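Local coordinates for protein Sodium/sialic acid symporter SiaT (Proteus mirabilis, PDB 5NV9) that couples the inward sodium gradient to uptake of the sialic acid N-acetylneuraminic acid across the bacterial inner membrane, at residues V178-T181 with D182-Q185; A335-A338 with A339-S343; S53-A56 with T57-S61. All coordinates share one frame; numbering follows the deposited sequence.

Interaction 1. Residues V178-T181 with D182-Q185; sequences VIWT and DVIQ. With NA (sodium ion), chain C.
D182 turns CG away from its own carbonyl carbon (chi1 -75°), while V178 holds CG1 anti to its backbone N (chi1 169°), and the two side chains run side by side, one helical turn apart, to the same sodium ion. The carboxylate grips that ion with both oxygens, D182 OD1 at 2.1 Å and D182 OD2 at 2.3 Å, a bidentate mode. V178 brings only a methyl: its CG1 lies 3.2 Å from the sodium, a contact and not a ligand. Behind the carboxylate the helix keeps its i to i+4 bonding, with D182 N donating to V178 O at 3.0 Å (N-H...O angle 153°) and Q185 N to T181 O at 2.8 Å. V183 N bonds normally to I179 O, while W180 O receives only weak bonds, from I184 N and V183 N. W180 and V183 also point the same way, and ring atom CE3 of W180 meets CG2 of V183 at 3.9 Å, obliquely to the ring; the indole also meets the ring of F28 on helix 8-29. Q185 lies alongside T181, yet its NE2 is taken by the hydroxyls of Y17 and Y169. S342 O, S345 OG and S346 OG of helix 328-361 complete this sodium site, called Na3. D182 OD2 also accepts a hydrogen bond from S53 OG, which probably helps fix the carboxylate's rotation, and a weak one from R260 NH2. With sodium, this donor and the arginine around it, the aspartate is probably held as an anion, the one formal charge among the protein ligands that offsets the sodium.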
ATOM      1  N   VAL A 178     -14.814  -2.609  -4.313  1.00 18.74           N
ATOM      2  CA  VAL A 178     -13.486  -2.645  -3.787  1.00 17.24           C
ATOM      3  C   VAL A 178     -13.441  -1.832  -2.480  1.00 19.49           C
ATOM      4  O   VAL A 178     -12.805  -2.221  -1.495  1.00 18.64           O
ATOM      5  CB  VAL A 178     -12.488  -2.043  -4.797  1.00 16.16           C
ATOM      6  CG1 VAL A 178     -11.183  -1.851  -4.124  1.00 16.17           C
ATOM      7  CG2 VAL A 178     -12.280  -2.991  -5.962  1.00 16.12           C
ATOM      8  N   ILE A 179     -14.136  -0.701  -2.474  1.00 17.32           N
ATOM      9  CA  ILE A 179     -14.132   0.152  -1.296  1.00 19.08           C
ATOM     10  C   ILE A 179     -14.940  -0.504  -0.149  1.00 20.00           C
ATOM     11  O   ILE A 179     -14.493  -0.591   0.999  1.00 21.60           O
ATOM     12  CB  ILE A 179     -14.678   1.502  -1.658  1.00 17.22           C
ATOM     13  CG1 ILE A 179     -13.590   2.293  -2.398  1.00 20.42           C
ATOM     14  CG2 ILE A 179     -15.182   2.249  -0.413  1.00 18.75           C
ATOM     15  CD1 ILE A 179     -14.120   3.580  -3.024  1.00 19.55           C
ATOM     16  N   TRP A 180     -16.104  -1.017  -0.459  1.00 20.32           N
ATOM     17  CA  TRP A 180     -16.916  -1.624   0.625  1.00 20.09           C
ATOM     18  C   TRP A 180     -16.359  -2.946   1.190  1.00 21.20           C
ATOM     19  O   TRP A 180     -16.386  -3.108   2.416  1.00 25.47           O
ATOM     20  CB  TRP A 180     -18.343  -1.715   0.205  1.00 20.33           C
ATOM     21  CG  TRP A 180     -19.030  -0.378   0.141  1.00 20.70           C
ATOM     22  CD1 TRP A 180     -19.501   0.213  -0.983  1.00 20.64           C
ATOM     23  CD2 TRP A 180     -19.335   0.529   1.220  1.00 20.43           C
ATOM     24  NE1 TRP A 180     -20.059   1.415  -0.693  1.00 21.32           N
ATOM     25  CE2 TRP A 180     -19.981   1.640   0.647  1.00 20.53           C
ATOM     26  CE3 TRP A 180     -19.152   0.500   2.598  1.00 20.06           C
ATOM     27  CZ2 TRP A 180     -20.423   2.713   1.392  1.00 21.61           C
ATOM     28  CZ3 TRP A 180     -19.599   1.555   3.332  1.00 19.95           C
ATOM     29  CH2 TRP A 180     -20.244   2.627   2.747  1.00 21.26           C
ATOM     30  N   THR A 181     -15.778  -3.815   0.359  1.00 20.43           N
ATOM     31  CA  THR A 181     -14.887  -4.855   0.866  1.00 22.75           C
ATOM     32  C   THR A 181     -13.687  -4.376   1.724  1.00 23.17           C
ATOM     33  O   THR A 181     -13.359  -5.019   2.744  1.00 20.56           O
ATOM     34  CB  THR A 181     -14.356  -5.815  -0.239  1.00 22.38           C
ATOM     35  OG1 THR A 181     -13.662  -5.077  -1.229  1.00 20.39           O
ATOM     36  CG2 THR A 181     -15.507  -6.604  -0.887  1.00 23.74           C
ATOM     37  N   ASP A 182     -13.017  -3.299   1.277  1.00 24.42           N
ATOM     38  CA  ASP A 182     -11.954  -2.654   2.033  1.00 22.21           C
ATOM     39  C   ASP A 182     -12.400  -2.201   3.419  1.00 20.61           C
ATOM     40  O   ASP A 182     -11.610  -2.279   4.344  1.00 17.76           O
ATOM     41  CB  ASP A 182     -11.336  -1.400   1.366  1.00 20.78           C
ATOM     42  CG  ASP A 182     -10.406  -1.700   0.225  1.00 23.01           C
ATOM     43  OD1 ASP A 182     -10.040  -2.866   0.012  1.00 19.51           O
ATOM     44  OD2 ASP A 182     -10.038  -0.723  -0.524  1.00 21.08           O
ATOM     45  N   VAL A 183     -13.636  -1.732   3.555  1.00 21.15           N
ATOM     46  CA  VAL A 183     -14.154  -1.229   4.832  1.00 21.01           C
ATOM     47  C   VAL A 183     -14.256  -2.386   5.792  1.00 21.00           C
ATOM     48  O   VAL A 183     -13.861  -2.285   6.971  1.00 19.42           O
ATOM     49  CB  VAL A 183     -15.529  -0.527   4.687  1.00 23.12           C
ATOM     50  CG1 VAL A 183     -16.187  -0.204   6.032  1.00 24.74           C
ATOM     51  CG2 VAL A 183     -15.420   0.737   3.851  1.00 22.57           C
ATOM     52  N   ILE A 184     -14.742  -3.510   5.291  1.00 21.71           N
ATOM     53  CA  ILE A 184     -14.925  -4.696   6.142  1.00 19.75           C
ATOM     54  C   ILE A 184     -13.527  -5.225   6.480  1.00 20.62           C
ATOM     55  O   ILE A 184     -13.248  -5.618   7.622  1.00 23.01           O
ATOM     56  CB  ILE A 184     -15.740  -5.810   5.417  1.00 21.55           C
ATOM     57  CG1 ILE A 184     -17.177  -5.343   5.107  1.00 23.33           C
ATOM     58  CG2 ILE A 184     -15.752  -7.115   6.235  1.00 19.83           C
ATOM     59  CD1 ILE A 184     -17.850  -6.170   4.014  1.00 24.05           C
ATOM     60  N   GLN A 185     -12.659  -5.268   5.458  1.00 22.90           N
ATOM     61  CA  GLN A 185     -11.330  -5.859   5.644  1.00 22.60           C
ATOM     62  C   GLN A 185     -10.499  -4.972   6.504  1.00 21.04           C
ATOM     63  O   GLN A 185      -9.757  -5.481   7.303  1.00 21.65           O
ATOM     64  CB  GLN A 185     -10.629  -6.122   4.320  1.00 20.86           C
ATOM     65  CG  GLN A 185     -11.344  -7.171   3.494  1.00 18.99           C
ATOM     66  CD  GLN A 185     -11.010  -7.107   2.055  1.00 20.87           C
ATOM     67  OE1 GLN A 185     -10.688  -6.026   1.511  1.00 17.93           O
ATOM     68  NE2 GLN A 185     -10.960  -8.304   1.419  1.00 20.48           N
TER
HETATM   69 NA    NA C 502      -8.997  -2.375  -1.802  1.00 38.95          NA

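Interaction 2. Residues A335-A338 with A339-S343; sequences AIFA and AAQSS. With NA (sodium ion), chain B; NA (sodium ion), chain C.
S342 meets A338 one turn back on helix 328-361 through two hydrogen bonds to a single acceptor. A338 O takes S342 N at 3.1 Å and, in its carbonyl plane, S342 OG at 2.6 Å. The hydroxyl can fold back this far because OG stands between the backbone N and the carbonyl carbon (chi1 50°). The remaining bonds across the contact are backbone ones: A339 N to A335 O, A340 N to I336 O, and Q341 N to F337 O, the last at 2.9 Å and nearly straight (N-H...O angle 173°).

Metal coordination uses the same turn. One sodium is held by A339 O at 2.3 Å, S342 OG at 2.4 Å and S343 OG at 2.4 Å; A56 O and L59 O of the neighbouring segment 53-61 complete its five protein ligands. This is the Na2 site, conserved in the sodium:solute symporter family and set in a LeuT fold. With its proton turned to A338 O, the S342 OG oxygen can face the ion. S343 OG, by contrast, lies beside its own backbone N (chi1 -69°), and is also hydrogen-bonded to T57 O. S342 O binds the second sodium at 2.4 Å, making this serine a ligand of both ions: its side chain serves one and its main chain the other.

Apolar and amide contacts occupy another flank. The extended Q341 chain puts OE1 4.0 Å from F337 CB, with NE2 at the edge of the F337 ring, near its plane; OE1 is hydrogen-bonded to the hydroxyl of Y17. The A338 methyl touches Q185 of helix 155-203, and that of A340 touches T143 of helix 118-151.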
ATOM      1  N   ALA A 335      -8.382 -12.201   8.957  1.00 22.83           N
ATOM      2  CA  ALA A 335      -7.875 -10.820   9.049  1.00 23.41           C
ATOM      3  C   ALA A 335      -6.536 -10.581   8.278  1.00 22.66           C
ATOM      4  O   ALA A 335      -6.313  -9.537   7.740  1.00 21.15           O
ATOM      5  CB  ALA A 335      -7.732 -10.396  10.510  1.00 23.79           C
ATOM      6  N   ILE A 336      -5.685 -11.581   8.230  1.00 22.96           N
ATOM      7  CA  ILE A 336      -4.490 -11.569   7.394  1.00 24.67           C
ATOM      8  C   ILE A 336      -4.872 -11.638   5.915  1.00 23.51           C
ATOM      9  O   ILE A 336      -4.351 -10.895   5.113  1.00 23.28           O
ATOM     10  CB  ILE A 336      -3.545 -12.744   7.767  1.00 24.46           C
ATOM     11  CG1 ILE A 336      -2.979 -12.532   9.174  1.00 26.25           C
ATOM     12  CG2 ILE A 336      -2.458 -12.935   6.720  1.00 27.12           C
ATOM     13  CD1 ILE A 336      -2.171 -13.728   9.700  1.00 29.16           C
ATOM     14  N   PHE A 337      -5.759 -12.542   5.549  1.00 21.70           N
ATOM     15  CA  PHE A 337      -6.369 -12.461   4.235  1.00 21.89           C
ATOM     16  C   PHE A 337      -6.927 -11.046   3.972  1.00 22.80           C
ATOM     17  O   PHE A 337      -6.750 -10.503   2.885  1.00 23.59           O
ATOM     18  CB  PHE A 337      -7.476 -13.460   4.056  1.00 22.68           C
ATOM     19  CG  PHE A 337      -7.032 -14.827   3.604  1.00 24.78           C
ATOM     20  CD1 PHE A 337      -6.252 -15.648   4.446  1.00 23.26           C
ATOM     21  CD2 PHE A 337      -7.471 -15.332   2.384  1.00 25.12           C
ATOM     22  CE1 PHE A 337      -5.905 -16.922   4.045  1.00 27.34           C
ATOM     23  CE2 PHE A 337      -7.130 -16.628   1.989  1.00 27.41           C
ATOM     24  CZ  PHE A 337      -6.364 -17.426   2.816  1.00 25.13           C
ATOM     25  N   ALA A 338      -7.650 -10.487   4.921  1.00 20.25           N
ATOM     26  CA  ALA A 338      -8.264  -9.187   4.669  1.00 20.34           C
ATOM     27  C   ALA A 338      -7.195  -8.075   4.444  1.00 21.90           C
ATOM     28  O   ALA A 338      -7.420  -7.162   3.629  1.00 22.01           O
ATOM     29  CB  ALA A 338      -9.206  -8.788   5.774  1.00 20.59           C
ATOM     30  N   ALA A 339      -6.058  -8.131   5.173  1.00 20.41           N
ATOM     31  CA  ALA A 339      -4.923  -7.189   4.936  1.00 20.42           C
ATOM     32  C   ALA A 339      -4.347  -7.312   3.514  1.00 21.15           C
ATOM     33  O   ALA A 339      -4.086  -6.315   2.831  1.00 20.85           O
ATOM     34  CB  ALA A 339      -3.841  -7.330   5.986  1.00 20.36           C
ATOM     35  N   ALA A 340      -4.159  -8.543   3.067  1.00 19.58           N
ATOM     36  CA  ALA A 340      -3.648  -8.831   1.731  1.00 18.53           C
ATOM     37  C   ALA A 340      -4.629  -8.390   0.617  1.00 19.32           C
ATOM     38  O   ALA A 340      -4.265  -7.607  -0.286  1.00 18.73           O
ATOM     39  CB  ALA A 340      -3.376 -10.285   1.654  1.00 17.55           C
ATOM     40  N   GLN A 341      -5.877  -8.870   0.700  1.00 19.15           N
ATOM     41  CA  GLN A 341      -6.898  -8.640  -0.300  1.00 18.91           C
ATOM     42  C   GLN A 341      -7.381  -7.204  -0.465  1.00 18.03           C
ATOM     43  O   GLN A 341      -7.671  -6.794  -1.552  1.00 16.47           O
ATOM     44  CB  GLN A 341      -8.075  -9.569  -0.040  1.00 21.37           C
ATOM     45  CG  GLN A 341      -7.691 -11.024  -0.297  1.00 22.06           C
ATOM     46  CD  GLN A 341      -8.793 -12.018   0.013  1.00 23.72           C
ATOM     47  OE1 GLN A 341      -9.510 -11.891   1.010  1.00 22.69           O
ATOM     48  NE2 GLN A 341      -8.920 -13.059  -0.851  1.00 24.38           N
ATOM     49  N   SER A 342      -7.491  -6.436   0.607  1.00 16.39           N
ATOM     50  CA  SER A 342      -7.839  -5.096   0.473  1.00 17.19           C
ATOM     51  C   SER A 342      -6.748  -4.308  -0.316  1.00 18.39           C
ATOM     52  O   SER A 342      -7.033  -3.321  -0.917  1.00 18.49           O
ATOM     53  CB  SER A 342      -8.029  -4.463   1.863  1.00 18.89           C
ATOM     54  OG  SER A 342      -6.913  -4.736   2.698  1.00 22.41           O
ATOM     55  N   SER A 343      -5.508  -4.739  -0.253  1.00 17.78           N
ATOM     56  CA  SER A 343      -4.404  -4.066  -0.995  1.00 19.43           C
ATOM     57  C   SER A 343      -4.349  -4.549  -2.442  1.00 19.23           C
ATOM     58  O   SER A 343      -4.212  -3.735  -3.379  1.00 19.97           O
ATOM     59  CB  SER A 343      -3.070  -4.330  -0.253  1.00 18.63           C
ATOM     60  OG  SER A 343      -3.073  -3.612   0.998  1.00 18.70           O
TER
HETATM   61 NA    NA B 501      -4.615  -4.100   2.741  1.00 19.19          NA
HETATM   62 NA    NA C 502      -8.997  -2.375  -1.802  1.00 38.95          NA

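Interaction 3. Residues S53-A56 with T57-S61; sequences SVFA and TTLSS. With NA (sodium ion), chain B; SLB (N-acetyl-beta-neuraminic acid), chain D.
Helix 47-58 carries its i to i+4 ladder from S53-V54-F55 to T57-T58-L59, the last bond running from L59 N to F55 O at 3.0 Å, after which L59 leaves helical geometry. T57 adds a second bond to the first rung: its OG1 donates to S53 O at 2.7 Å, while T57 N reaches the same oxygen from the opposite face of the carbonyl plane. The two hydroxyls also have outside partners, S53 OG with R260 NE and T57 OG1 with S346 OG of the other sodium site. F55 and L59 lie side by side: with F55 CG anti to its backbone N (chi1 -180°), the ring tip CZ comes to 3.5 Å from L59 CD1, an oblique approach. Nearby, F55 CE1 approaches C9 of the sialic acid.

Where the helix ends at L59, carbonyls of its last turn and of L59 turn to the ion: A56 O binds sodium at 2.1 Å and L59 O at 2.3 Å. A56 O and L59 O are only 3.2 Å apart, a closeness explained by the sodium that both bind. S60 next grips the ligand carboxylate twice: its N donates to SLB O1A almost straight (angle 174°), and its OG to SLB O1B at 2.8 Å. S60 is also the N-cap residue of helix 61-73, its OG capping I62 N. T58 OG1 pairs with SLB O8 of the glycerol tail at 2.7 Å. A helix interrupted in mid-membrane, its freed backbone groups turned to the ion on one side and the substrate on the other, is typical of the LeuT fold; here it builds part of the Na2 and sialic acid sites.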
ATOM      1  N   SER A  53     -11.041   2.744   3.444  1.00 19.74           N
ATOM      2  CA  SER A  53     -10.538   2.092   2.231  1.00 23.57           C
ATOM      3  C   SER A  53      -9.085   2.512   1.917  1.00 21.42           C
ATOM      4  O   SER A  53      -8.300   1.690   1.398  1.00 18.65           O
ATOM      5  CB  SER A  53     -11.439   2.431   1.010  1.00 24.21           C
ATOM      6  OG  SER A  53     -10.897   1.833  -0.165  1.00 30.78           O
ATOM      7  N   VAL A  54      -8.749   3.765   2.246  1.00 19.40           N
ATOM      8  CA  VAL A  54      -7.369   4.289   2.025  1.00 20.29           C
ATOM      9  C   VAL A  54      -6.447   3.536   2.985  1.00 19.63           C
ATOM     10  O   VAL A  54      -5.432   3.062   2.591  1.00 17.33           O
ATOM     11  CB  VAL A  54      -7.228   5.816   2.350  1.00 19.75           C
ATOM     12  CG1 VAL A  54      -5.765   6.204   2.468  1.00 20.17           C
ATOM     13  CG2 VAL A  54      -7.900   6.694   1.331  1.00 21.65           C
ATOM     14  N   PHE A  55      -6.839   3.431   4.265  1.00 21.39           N
ATOM     15  CA  PHE A  55      -6.049   2.700   5.294  1.00 22.01           C
ATOM     16  C   PHE A  55      -5.845   1.240   4.880  1.00 21.98           C
ATOM     17  O   PHE A  55      -4.729   0.725   4.953  1.00 20.50           O
ATOM     18  CB  PHE A  55      -6.703   2.837   6.687  1.00 22.10           C
ATOM     19  CG  PHE A  55      -5.969   2.123   7.812  1.00 24.29           C
ATOM     20  CD1 PHE A  55      -4.772   2.615   8.281  1.00 21.61           C
ATOM     21  CD2 PHE A  55      -6.514   0.980   8.431  1.00 23.78           C
ATOM     22  CE1 PHE A  55      -4.100   1.984   9.305  1.00 22.77           C
ATOM     23  CE2 PHE A  55      -5.841   0.347   9.457  1.00 21.65           C
ATOM     24  CZ  PHE A  55      -4.641   0.857   9.900  1.00 22.88           C
ATOM     25  N   ALA A  56      -6.912   0.581   4.407  1.00 22.56           N
ATOM     26  CA  ALA A  56      -6.856  -0.859   4.058  1.00 21.41           C
ATOM     27  C   ALA A  56      -6.085  -1.105   2.749  1.00 20.79           C
ATOM     28  O   ALA A  56      -5.427  -2.115   2.617  1.00 22.58           O
ATOM     29  CB  ALA A  56      -8.240  -1.475   3.973  1.00 21.47           C
ATOM     30  N   THR A  57      -6.150  -0.170   1.831  1.00 23.39           N
ATOM     31  CA  THR A  57      -5.338  -0.150   0.581  1.00 22.15           C
ATOM     32  C   THR A  57      -3.847  -0.092   0.965  1.00 21.16           C
ATOM     33  O   THR A  57      -3.091  -0.875   0.477  1.00 21.29           O
ATOM     34  CB  THR A  57      -5.756   1.038  -0.349  1.00 20.07           C
ATOM     35  OG1 THR A  57      -7.092   0.850  -0.842  1.00 19.05           O
ATOM     36  CG2 THR A  57      -4.792   1.268  -1.601  1.00 18.08           C
ATOM     37  N   THR A  58      -3.431   0.804   1.871  1.00 20.55           N
ATOM     38  CA  THR A  58      -1.981   0.978   2.151  1.00 19.41           C
ATOM     39  C   THR A  58      -1.412  -0.118   3.041  1.00 17.12           C
ATOM     40  O   THR A  58      -0.268  -0.533   2.867  1.00 17.79           O
ATOM     41  CB  THR A  58      -1.659   2.351   2.785  1.00 19.09           C
ATOM     42  OG1 THR A  58      -2.428   2.497   3.984  1.00 19.61           O
ATOM     43  CG2 THR A  58      -1.993   3.495   1.850  1.00 19.62           C
ATOM     44  N   LEU A  59      -2.225  -0.618   3.971  1.00 18.77           N
ATOM     45  CA  LEU A  59      -1.779  -1.603   4.964  1.00 21.87           C
ATOM     46  C   LEU A  59      -2.097  -2.999   4.495  1.00 21.78           C
ATOM     47  O   LEU A  59      -3.247  -3.399   4.502  1.00 19.13           O
ATOM     48  CB  LEU A  59      -2.476  -1.404   6.310  1.00 24.59           C
ATOM     49  CG  LEU A  59      -1.780  -2.039   7.515  1.00 24.22           C
ATOM     50  CD1 LEU A  59      -2.242  -1.399   8.827  1.00 25.96           C
ATOM     51  CD2 LEU A  59      -1.997  -3.529   7.557  1.00 25.30           C
ATOM     52  N   SER A  60      -1.045  -3.744   4.202  1.00 20.45           N
ATOM     53  CA  SER A  60      -1.140  -5.057   3.564  1.00 20.67           C
ATOM     54  C   SER A  60      -0.533  -6.121   4.476  1.00 21.89           C
ATOM     55  O   SER A  60      -0.207  -5.861   5.641  1.00 19.83           O
ATOM     56  CB  SER A  60      -0.451  -4.991   2.211  1.00 19.98           C
ATOM     57  OG  SER A  60       0.943  -5.165   2.292  1.00 18.80           O
ATOM     58  N   SER A  61      -0.348  -7.318   3.956  1.00 24.53           N
ATOM     59  CA  SER A  61       0.367  -8.348   4.703  1.00 24.93           C
ATOM     60  C   SER A  61       1.811  -8.015   4.985  1.00 24.42           C
ATOM     61  O   SER A  61       2.415  -8.617   5.857  1.00 28.81           O
ATOM     62  CB  SER A  61       0.249  -9.657   3.943  1.00 30.44           C
ATOM     63  OG  SER A  61       0.901  -9.499   2.705  1.00 33.08           O
TER
HETATM   64 NA    NA B 501      -4.615  -4.100   2.741  1.00 19.19          NA
HETATM   65  C1  SLB D 503       2.057  -2.021   3.627  1.00 27.24           C
HETATM   66  C2  SLB D 503       2.554  -0.606   3.745  1.00 25.15           C
HETATM   67  C3  SLB D 503       4.063  -0.620   3.819  1.00 24.67           C
HETATM   68  C4  SLB D 503       4.653   0.768   4.157  1.00 25.99           C
HETATM   69  C5  SLB D 503       4.040   1.156   5.502  1.00 26.42           C
HETATM   70  C6  SLB D 503       2.500   1.163   5.395  1.00 26.08           C
HETATM   71  C7  SLB D 503       1.767   1.519   6.696  1.00 24.20           C
HETATM   72  C8  SLB D 503       0.272   1.485   6.520  1.00 22.85           C
HETATM   73  C9  SLB D 503      -0.452   1.999   7.763  1.00 24.83           C
HETATM   74  C10 SLB D 503       5.177   2.671   7.084  1.00 28.16           C
HETATM   75  C11 SLB D 503       5.258   4.117   7.497  1.00 31.60           C
HETATM   76  N5  SLB D 503       4.512   2.480   5.935  1.00 27.84           N
HETATM   77  O1A SLB D 503       1.738  -2.639   4.700  1.00 24.48           O
HETATM   78  O1B SLB D 503       2.025  -2.558   2.455  1.00 29.61           O
HETATM   79  O2  SLB D 503       2.115   0.202   2.616  1.00 24.77           O
HETATM   80  O4  SLB D 503       6.116   0.710   4.278  1.00 24.67           O
HETATM   81  O6  SLB D 503       2.030  -0.122   4.998  1.00 27.94           O
HETATM   82  O7  SLB D 503       2.076   0.576   7.728  1.00 23.82           O
HETATM   83  O8  SLB D 503      -0.103   2.262   5.389  1.00 25.09           O
HETATM   84  O9  SLB D 503      -0.188   3.403   8.010  1.00 27.58           O
HETATM   85  O10 SLB D 503       5.633   1.745   7.776  1.00 26.82           O

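Overall arrangement
Along the chain the order is interaction 3, on helix 47-58 and the break after it, then interaction 1 on helix 155-203, then interaction 2 on helix 328-361. Their centres lie close: about 8 Å between 2 and 3, and about 10 Å between 1 and either of the others. Interactions 2 and 3 share the Na2 ion, while 1 and 2 share the Na3 ion; interactions 1 and 3 touch directly, as do 1 and 2. Helix 328-361 thus touches both ions, and interaction 3 alone of the three binds the sugar acid. This continuous chain of contacts places sodium and substrate within one core, consistent with their coupled transport.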